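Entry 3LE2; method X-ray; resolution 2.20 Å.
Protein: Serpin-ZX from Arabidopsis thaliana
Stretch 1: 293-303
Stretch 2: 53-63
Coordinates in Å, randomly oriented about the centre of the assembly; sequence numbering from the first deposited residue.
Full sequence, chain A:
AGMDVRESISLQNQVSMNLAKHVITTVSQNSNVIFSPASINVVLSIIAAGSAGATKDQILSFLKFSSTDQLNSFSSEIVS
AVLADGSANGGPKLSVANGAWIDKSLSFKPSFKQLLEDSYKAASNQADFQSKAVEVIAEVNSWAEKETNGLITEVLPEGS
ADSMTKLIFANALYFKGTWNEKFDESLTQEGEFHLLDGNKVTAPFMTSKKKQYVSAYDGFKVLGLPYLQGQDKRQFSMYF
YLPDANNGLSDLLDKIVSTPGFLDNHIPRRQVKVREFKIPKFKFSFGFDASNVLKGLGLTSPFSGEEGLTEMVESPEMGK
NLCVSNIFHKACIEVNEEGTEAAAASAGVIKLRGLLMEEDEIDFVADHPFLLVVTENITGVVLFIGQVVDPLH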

# COMPACT_ATOMS: atom_id res chain seq x y z
N VAL A 293 13.60 3.45 -6.64
CA VAL A 293 13.47 4.04 -5.30
C VAL A 293 14.11 3.14 -4.27
O VAL A 293 14.67 3.62 -3.29
CB VAL A 293 12.02 4.34 -4.83
CG1 VAL A 293 11.33 5.28 -5.78
CG2 VAL A 293 11.24 3.06 -4.64
N LEU A 294 14.02 1.82 -4.47
CA LEU A 294 14.61 0.88 -3.53
C LEU A 294 16.13 1.01 -3.52
O LEU A 294 16.73 1.06 -2.45
CB LEU A 294 14.18 -0.55 -3.83
CG LEU A 294 12.76 -0.90 -3.40
CD1 LEU A 294 12.38 -2.23 -4.02
CD2 LEU A 294 12.61 -0.95 -1.88
N LYS A 295 16.74 1.07 -4.70
CA LYS A 295 18.17 1.35 -4.80
C LYS A 295 18.51 2.63 -4.03
O LYS A 295 19.52 2.71 -3.33
CB LYS A 295 18.61 1.46 -6.26
CG LYS A 295 18.86 0.11 -6.90
CD LYS A 295 18.69 0.13 -8.40
CE LYS A 295 19.73 0.97 -9.07
NZ LYS A 295 19.62 0.78 -10.54
N GLY A 296 17.64 3.62 -4.16
CA GLY A 296 17.77 4.87 -3.44
C GLY A 296 17.84 4.70 -1.93
O GLY A 296 18.59 5.40 -1.27
N LEU A 297 17.04 3.79 -1.39
CA LEU A 297 17.06 3.49 0.05
C LEU A 297 18.21 2.55 0.41
O LEU A 297 18.26 2.03 1.52
CB LEU A 297 15.75 2.85 0.51
CG LEU A 297 14.52 3.75 0.39
CD1 LEU A 297 13.27 2.92 0.16
CD2 LEU A 297 14.40 4.59 1.64
N GLY A 298 19.10 2.32 -0.55
CA GLY A 298 20.26 1.48 -0.31
C GLY A 298 20.07 -0.01 -0.54
O GLY A 298 21.00 -0.78 -0.31
N LEU A 299 18.89 -0.42 -0.99
CA LEU A 299 18.66 -1.83 -1.32
C LEU A 299 19.09 -2.05 -2.75
O LEU A 299 18.27 -2.19 -3.64
CB LEU A 299 17.20 -2.24 -1.10
CG LEU A 299 16.94 -3.76 -1.12
CD1 LEU A 299 17.92 -4.48 -0.21
CD2 LEU A 299 15.51 -4.09 -0.73
N THR A 300 20.41 -2.08 -2.94
CA THR A 300 21.04 -2.08 -4.25
C THR A 300 21.38 -3.47 -4.77
O THR A 300 21.40 -3.68 -5.98
CB THR A 300 22.35 -1.27 -4.21
OG1 THR A 300 23.02 -1.50 -2.95
CG2 THR A 300 22.08 0.22 -4.36
N SER A 301 21.64 -4.41 -3.87
CA SER A 301 22.20 -5.70 -4.28
C SER A 301 21.31 -6.56 -5.20
O SER A 301 21.81 -7.21 -6.12
CB SER A 301 22.68 -6.53 -3.07
OG SER A 301 21.59 -7.07 -2.35
N PRO A 302 19.99 -6.58 -4.95
CA PRO A 302 19.13 -7.36 -5.85
C PRO A 302 19.18 -6.91 -7.31
O PRO A 302 18.90 -7.72 -8.18
CB PRO A 302 17.74 -7.14 -5.27
CG PRO A 302 18.00 -6.85 -3.79
CD PRO A 302 19.25 -6.03 -3.80
N PHE A 303 19.54 -5.65 -7.55
CA PHE A 303 19.53 -5.06 -8.89
C PHE A 303 20.92 -4.91 -9.52
O PHE A 303 21.06 -4.32 -10.59
CB PHE A 303 18.82 -3.71 -8.84
CG PHE A 303 17.57 -3.75 -8.02
CD1 PHE A 303 16.37 -4.17 -8.58
CD2 PHE A 303 17.61 -3.42 -6.67
CE1 PHE A 303 15.22 -4.25 -7.81
CE2 PHE A 303 16.46 -3.49 -5.90
CZ PHE A 303 15.26 -3.91 -6.47
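Stretch 2, residues 53-63: GATKDQILSFL

Stretch 2 is helical from Ala 54 onward, with Gly 53 at the N-cap position, and it packs against the end of a helix and the turn that follows it in stretch 1. That helix runs to Gly 296; Leu 297 is the first residue to leave helical angles, and Gly 298 adopts positive phi. The turn is closed by a backbone hydrogen bond from Leu 299 N to Leu 294 O (3.0 Å), before a 3-10 segment at 301-303. The two stretches run in opposite senses: Ser 301 lies nearest Thr 55 (CA to CA 5.4 Å), and Leu 299 nearest Gln 58 (CA to CA 6.8 Å).

Phe 62, with chi1 t, points toward stretch 1 and meets three leucines. Leu 299 CD2 lies over one ring face, 4.0 Å from the centroid of the Phe 62 ring, in a CH-pi contact; Leu 297 CB approaches the ring edge, 4.3 Å from Phe 62 CE1, and Leu 294 CD2 is 3.7 Å from Phe 62 CZ. One turn earlier, Ile 59 touches both Leu 299 (CG1 to Leu 299 CD1, 3.9 Å) and Pro 302 (CD1 to Pro 302 CG, 3.5 Å). Gln 58 reaches the 299-301 backbone, its amide orientation remaining uncertain. Nearer the helix start, Ser 301 OG packs 3.3 Å from Thr 55 CG2.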

# COMPACT_ATOMS: atom_id res chain seq x y z
N GLY A 53 24.19 -14.86 0.45
CA GLY A 53 25.34 -14.02 0.69
C GLY A 53 24.91 -12.62 1.04
O GLY A 53 23.85 -12.42 1.63
N ALA A 54 25.72 -11.64 0.66
CA ALA A 54 25.49 -10.26 1.02
C ALA A 54 24.16 -9.75 0.47
O ALA A 54 23.62 -8.75 0.96
CB ALA A 54 26.64 -9.39 0.54
N THR A 55 23.63 -10.43 -0.53
CA THR A 55 22.34 -10.05 -1.09
C THR A 55 21.20 -10.49 -0.19
O THR A 55 20.36 -9.67 0.21
CB THR A 55 22.16 -10.58 -2.54
OG1 THR A 55 23.13 -9.97 -3.39
CG2 THR A 55 20.77 -10.23 -3.08
N LYS A 56 21.16 -11.78 0.14
CA LYS A 56 20.16 -12.25 1.08
C LYS A 56 20.18 -11.36 2.33
O LYS A 56 19.14 -10.90 2.81
CB LYS A 56 20.40 -13.72 1.44
CG LYS A 56 19.23 -14.38 2.16
CD LYS A 56 19.49 -15.85 2.45
CE LYS A 56 20.73 -16.04 3.33
NZ LYS A 56 20.86 -17.43 3.86
N ASP A 57 21.38 -11.10 2.85
CA ASP A 57 21.54 -10.34 4.08
C ASP A 57 21.03 -8.92 3.97
O ASP A 57 20.40 -8.40 4.89
CB ASP A 57 22.99 -10.33 4.53
CG ASP A 57 23.45 -11.68 5.02
OD1 ASP A 57 22.59 -12.46 5.49
OD2 ASP A 57 24.67 -11.95 4.94
N GLN A 58 21.31 -8.29 2.84
CA GLN A 58 20.90 -6.91 2.66
C GLN A 58 19.38 -6.79 2.62
O GLN A 58 18.82 -5.81 3.11
CB GLN A 58 21.52 -6.31 1.40
CG GLN A 58 21.53 -4.81 1.38
CD GLN A 58 22.00 -4.26 0.06
OE1 GLN A 58 23.06 -3.63 -0.02
NE2 GLN A 58 21.23 -4.52 -1.00
N ILE A 59 18.73 -7.79 2.05
CA ILE A 59 17.28 -7.77 1.97
C ILE A 59 16.70 -8.15 3.33
O ILE A 59 15.76 -7.52 3.81
CB ILE A 59 16.77 -8.73 0.86
CG1 ILE A 59 17.38 -8.35 -0.49
CG2 ILE A 59 15.25 -8.73 0.76
CD1 ILE A 59 17.16 -9.39 -1.56
N LEU A 60 17.29 -9.17 3.95
CA LEU A 60 16.85 -9.60 5.28
C LEU A 60 16.81 -8.43 6.26
O LEU A 60 15.87 -8.29 7.04
CB LEU A 60 17.77 -10.70 5.83
CG LEU A 60 17.54 -12.10 5.29
CD1 LEU A 60 18.51 -13.08 5.92
CD2 LEU A 60 16.11 -12.52 5.55
N SER A 61 17.84 -7.58 6.22
CA SER A 61 17.93 -6.45 7.13
C SER A 61 16.95 -5.35 6.73
O SER A 61 16.45 -4.62 7.58
CB SER A 61 19.36 -5.90 7.18
OG SER A 61 20.25 -6.89 7.69
N PHE A 62 16.67 -5.25 5.43
CA PHE A 62 15.72 -4.25 4.96
C PHE A 62 14.31 -4.59 5.44
O PHE A 62 13.50 -3.71 5.72
CB PHE A 62 15.75 -4.16 3.44
CG PHE A 62 14.82 -3.12 2.87
CD1 PHE A 62 15.25 -1.81 2.68
CD2 PHE A 62 13.51 -3.45 2.53
CE1 PHE A 62 14.39 -0.84 2.16
CE2 PHE A 62 12.65 -2.49 2.00
CZ PHE A 62 13.09 -1.18 1.82
N LEU A 63 14.04 -5.88 5.55
CA LEU A 63 12.70 -6.37 5.80
C LEU A 63 12.45 -6.68 7.27
O LEU A 63 11.32 -7.00 7.65
CB LEU A 63 12.43 -7.60 4.94
CG LEU A 63 12.25 -7.33 3.44
CD1 LEU A 63 12.13 -8.65 2.67
CD2 LEU A 63 11.04 -6.42 3.22